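PDB 4Q5W: protein tudor from Drosophila melanogaster, which is required for germ-cell formation and may act in piRNA-guided transposon repression, its extended-Tudor 9 module belonging to a family that recognises methylated arginines of Piwi proteins such as Aubergine. Local coordinates for residues Pro105-Ile117 against Phe144-Leu156. Residues are numbered along the deposited sequence; the frame is centred on the assembly and turned at random. Where two conformers were deposited one is given.
Sequences PVAEICSMEPSAI and FVNKSASPPVVRL
Ile109 lays its CG2 methyl against the ring of Pro151, 3.7 Å from CG. Pointing CG2 away from the backbone N (chi1 -57° to CG1) carries that branch to the proline, which a cis peptide introduces. On the opposite face of the strand, Cys110 sets CB 4.0 Å from both Val154 methyls, CG1 and CG2; its short side chain suits this buried place.

The backbones pair in parallel at Ser111 and Val153. Ser111 N donates to Pro152 O (2.8 Å), and Ser111 O accepts from Val154 N at a C=O...N angle of 168°. Pro152, lacking an N-H, still serves because the register asks only for its carbonyl. With OG anti to the backbone N, Ser111 donates forward to Met112 O, satisfying a buried hydroxyl locally. The Met112 and Leu156 side chains cross at about a right angle; Met112 also touches Ile166 of helix 166-182.

Glu113 rests CG on Val153 CG1. Its OE1 lies well out of the Arg155 guanidinium plane, 4.2 Å from NE, with the two group planes 84° apart, so no N-H points at it; Arg155 forms its salt bridge with Glu143. A water joins Glu113 N, Glu113 OE1 and Val154 O.

Strand 108-112 and the start of strand 153-158, with Pro152 just before it, thus pair in the five-stranded sheet, probably the SN-like (OB-fold) part of an extended Tudor domain; Glu113 and Arg155 probably add only modest electrostatic attraction.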
# COMPACT_ATOMS: atom_id res chain seq x y z
N PRO A 105 -7.34 6.83 -7.26
CA PRO A 105 -6.20 6.53 -6.39
C PRO A 105 -5.00 6.10 -7.21
O PRO A 105 -5.14 5.37 -8.20
CB PRO A 105 -6.70 5.34 -5.55
CG PRO A 105 -8.17 5.43 -5.59
CD PRO A 105 -8.52 6.01 -6.93
N VAL A 106 -3.82 6.54 -6.81
CA VAL A 106 -2.60 6.27 -7.57
C VAL A 106 -2.26 4.78 -7.49
O VAL A 106 -2.14 4.11 -8.53
CB VAL A 106 -1.45 7.12 -7.04
CG1 VAL A 106 -0.12 6.70 -7.66
CG2 VAL A 106 -1.74 8.59 -7.34
N ALA A 107 -2.16 4.26 -6.27
CA ALA A 107 -1.88 2.83 -6.06
C ALA A 107 -2.95 1.91 -6.64
O ALA A 107 -4.15 2.18 -6.53
CB ALA A 107 -1.70 2.53 -4.58
N GLU A 108 -2.50 0.82 -7.26
CA GLU A 108 -3.40 -0.22 -7.74
C GLU A 108 -3.13 -1.47 -6.92
O GLU A 108 -2.02 -1.67 -6.44
CB GLU A 108 -3.17 -0.49 -9.22
CG GLU A 108 -3.43 0.72 -10.09
CD GLU A 108 -2.98 0.53 -11.53
OE1 GLU A 108 -2.80 1.56 -12.22
OE2 GLU A 108 -2.80 -0.63 -11.97
N ILE A 109 -4.15 -2.31 -6.76
CA ILE A 109 -3.98 -3.54 -6.00
C ILE A 109 -3.72 -4.74 -6.90
O ILE A 109 -4.41 -4.95 -7.90
CB ILE A 109 -5.23 -3.84 -5.16
CG1 ILE A 109 -5.55 -2.67 -4.23
CG2 ILE A 109 -5.05 -5.13 -4.37
CD1 ILE A 109 -6.87 -2.82 -3.49
N CYS A 110 -2.70 -5.52 -6.55
CA CYS A 110 -2.40 -6.75 -7.26
C CYS A 110 -2.17 -7.88 -6.27
O CYS A 110 -2.07 -7.65 -5.07
CB CYS A 110 -1.15 -6.58 -8.11
SG CYS A 110 -1.34 -5.31 -9.37
N SER A 111 -2.09 -9.10 -6.79
CA SER A 111 -1.90 -10.28 -5.96
C SER A 111 -0.74 -11.12 -6.47
O SER A 111 -0.60 -11.29 -7.67
CB SER A 111 -3.17 -11.13 -5.98
OG SER A 111 -2.97 -12.39 -5.35
N MET A 112 0.08 -11.65 -5.57
CA MET A 112 1.04 -12.66 -5.98
C MET A 112 0.27 -13.95 -6.21
O MET A 112 -0.90 -14.07 -5.84
CB MET A 112 2.12 -12.87 -4.92
CG MET A 112 2.78 -11.59 -4.46
SD MET A 112 4.02 -11.85 -3.18
CE MET A 112 5.25 -12.62 -4.22
N GLU A 113 0.93 -14.91 -6.84
CA GLU A 113 0.41 -16.26 -6.97
C GLU A 113 0.15 -16.83 -5.57
O GLU A 113 0.76 -16.39 -4.60
CB GLU A 113 1.42 -17.10 -7.75
CG GLU A 113 1.59 -16.62 -9.20
CD GLU A 113 2.87 -17.12 -9.83
OE1 GLU A 113 3.94 -16.53 -9.53
OE2 GLU A 113 2.80 -18.09 -10.61
N PRO A 114 -0.80 -17.78 -5.47
CA PRO A 114 -1.15 -18.36 -4.17
C PRO A 114 -0.15 -19.42 -3.72
O PRO A 114 0.47 -20.09 -4.54
CB PRO A 114 -2.50 -19.04 -4.45
CG PRO A 114 -2.44 -19.39 -5.87
CD PRO A 114 -1.70 -18.25 -6.53
N SER A 115 -0.00 -19.56 -2.41
CA SER A 115 0.83 -20.64 -1.86
C SER A 115 0.37 -21.00 -0.46
O SER A 115 0.21 -20.13 0.39
CB SER A 115 2.30 -20.23 -1.83
OG SER A 115 3.07 -21.21 -1.15
N ALA A 116 0.16 -22.29 -0.21
CA ALA A 116 -0.22 -22.74 1.12
C ALA A 116 0.84 -22.38 2.17
O ALA A 116 0.53 -22.25 3.36
CB ALA A 116 -0.50 -24.24 1.13
N ILE A 117 2.08 -22.20 1.74
CA ILE A 117 3.13 -21.77 2.64
C ILE A 117 2.79 -20.40 3.20
O ILE A 117 2.95 -20.14 4.39
CB ILE A 117 4.51 -21.73 1.94
CG1 ILE A 117 4.90 -23.15 1.47
CG2 ILE A 117 5.57 -21.17 2.88
CD1 ILE A 117 6.14 -23.20 0.59
N PHE A 144 2.41 -9.62 -15.56
CA PHE A 144 1.04 -10.07 -15.30
C PHE A 144 0.78 -11.53 -15.64
O PHE A 144 0.96 -11.97 -16.77
CB PHE A 144 0.02 -9.16 -15.97
CG PHE A 144 -0.12 -7.82 -15.30
CD1 PHE A 144 -1.03 -7.64 -14.28
CD2 PHE A 144 0.70 -6.77 -15.65
CE1 PHE A 144 -1.13 -6.43 -13.63
CE2 PHE A 144 0.60 -5.55 -15.01
CZ PHE A 144 -0.32 -5.39 -14.00
N VAL A 145 0.32 -12.29 -14.64
CA VAL A 145 -0.05 -13.68 -14.84
C VAL A 145 -1.50 -13.77 -15.28
O VAL A 145 -1.84 -14.49 -16.22
CB VAL A 145 0.10 -14.50 -13.55
CG1 VAL A 145 -0.22 -15.97 -13.81
CG2 VAL A 145 1.50 -14.34 -12.97
N ASN A 146 -2.37 -13.04 -14.58
CA ASN A 146 -3.79 -13.04 -14.89
C ASN A 146 -4.38 -11.65 -14.70
O ASN A 146 -4.69 -11.26 -13.57
CB ASN A 146 -4.53 -14.04 -13.99
CG ASN A 146 -6.01 -14.18 -14.34
OD1 ASN A 146 -6.57 -13.41 -15.13
ND2 ASN A 146 -6.65 -15.18 -13.75
N LYS A 147 -4.55 -10.92 -15.79
CA LYS A 147 -5.08 -9.56 -15.72
C LYS A 147 -6.57 -9.50 -15.39
O LYS A 147 -7.05 -8.51 -14.84
CB LYS A 147 -4.80 -8.81 -17.03
CG LYS A 147 -3.33 -8.52 -17.27
CD LYS A 147 -3.13 -7.68 -18.52
CE LYS A 147 -1.65 -7.42 -18.77
NZ LYS A 147 -1.42 -6.52 -19.94
N SER A 148 -7.30 -10.56 -15.73
CA SER A 148 -8.75 -10.56 -15.56
C SER A 148 -9.17 -10.88 -14.13
O SER A 148 -10.34 -10.72 -13.76
CB SER A 148 -9.42 -11.54 -16.53
OG SER A 148 -9.17 -12.88 -16.15
N ALA A 149 -8.22 -11.34 -13.32
CA ALA A 149 -8.49 -11.63 -11.92
C ALA A 149 -8.63 -10.36 -11.10
O ALA A 149 -8.19 -9.28 -11.52
CB ALA A 149 -7.40 -12.52 -11.34
N SER A 150 -9.25 -10.48 -9.93
CA SER A 150 -9.44 -9.34 -9.04
C SER A 150 -9.07 -9.70 -7.60
O SER A 150 -9.83 -10.38 -6.91
CB SER A 150 -10.88 -8.85 -9.11
OG SER A 150 -11.04 -7.69 -8.31
N PRO A 151 -7.89 -9.25 -7.14
CA PRO A 151 -6.92 -8.43 -7.88
C PRO A 151 -6.22 -9.23 -8.97
O PRO A 151 -6.23 -10.46 -8.92
CB PRO A 151 -5.91 -8.03 -6.79
CG PRO A 151 -6.60 -8.31 -5.48
CD PRO A 151 -7.46 -9.49 -5.76
N PRO A 152 -5.62 -8.54 -9.96
CA PRO A 152 -4.86 -9.23 -11.00
C PRO A 152 -3.67 -9.94 -10.37
O PRO A 152 -3.09 -9.42 -9.42
CB PRO A 152 -4.37 -8.08 -11.88
CG PRO A 152 -5.26 -6.95 -11.59
CD PRO A 152 -5.67 -7.08 -10.17
N VAL A 153 -3.34 -11.12 -10.88
CA VAL A 153 -2.22 -11.89 -10.36
C VAL A 153 -0.93 -11.54 -11.11
O VAL A 153 -0.93 -11.48 -12.34
CB VAL A 153 -2.49 -13.39 -10.45
CG1 VAL A 153 -1.32 -14.17 -9.88
CG2 VAL A 153 -3.78 -13.73 -9.72
N VAL A 154 0.15 -11.31 -10.36
CA VAL A 154 1.40 -10.85 -10.95
C VAL A 154 2.60 -11.61 -10.41
O VAL A 154 2.52 -12.26 -9.36
CB VAL A 154 1.65 -9.37 -10.62
CG1 VAL A 154 0.57 -8.48 -11.23
CG2 VAL A 154 1.74 -9.19 -9.12
N ARG A 155 3.71 -11.53 -11.15
CA ARG A 155 5.01 -11.99 -10.68
C ARG A 155 5.87 -10.78 -10.40
O ARG A 155 5.98 -9.90 -11.25
CB ARG A 155 5.71 -12.84 -11.73
CG ARG A 155 5.15 -14.23 -11.90
CD ARG A 155 6.06 -15.04 -12.80
NE ARG A 155 5.31 -16.12 -13.43
CZ ARG A 155 4.66 -15.98 -14.57
NH1 ARG A 155 4.66 -14.81 -15.20
NH2 ARG A 155 3.99 -17.00 -15.09
N LEU A 156 6.49 -10.75 -9.23
CA LEU A 156 7.31 -9.60 -8.84
C LEU A 156 8.78 -9.98 -8.76
O LEU A 156 9.13 -11.02 -8.22
CB LEU A 156 6.85 -9.07 -7.48
CG LEU A 156 5.36 -8.73 -7.35
CD1 LEU A 156 5.03 -8.43 -5.90
CD2 LEU A 156 5.00 -7.56 -8.24
O HOH W 1 3.60 -14.32 -8.06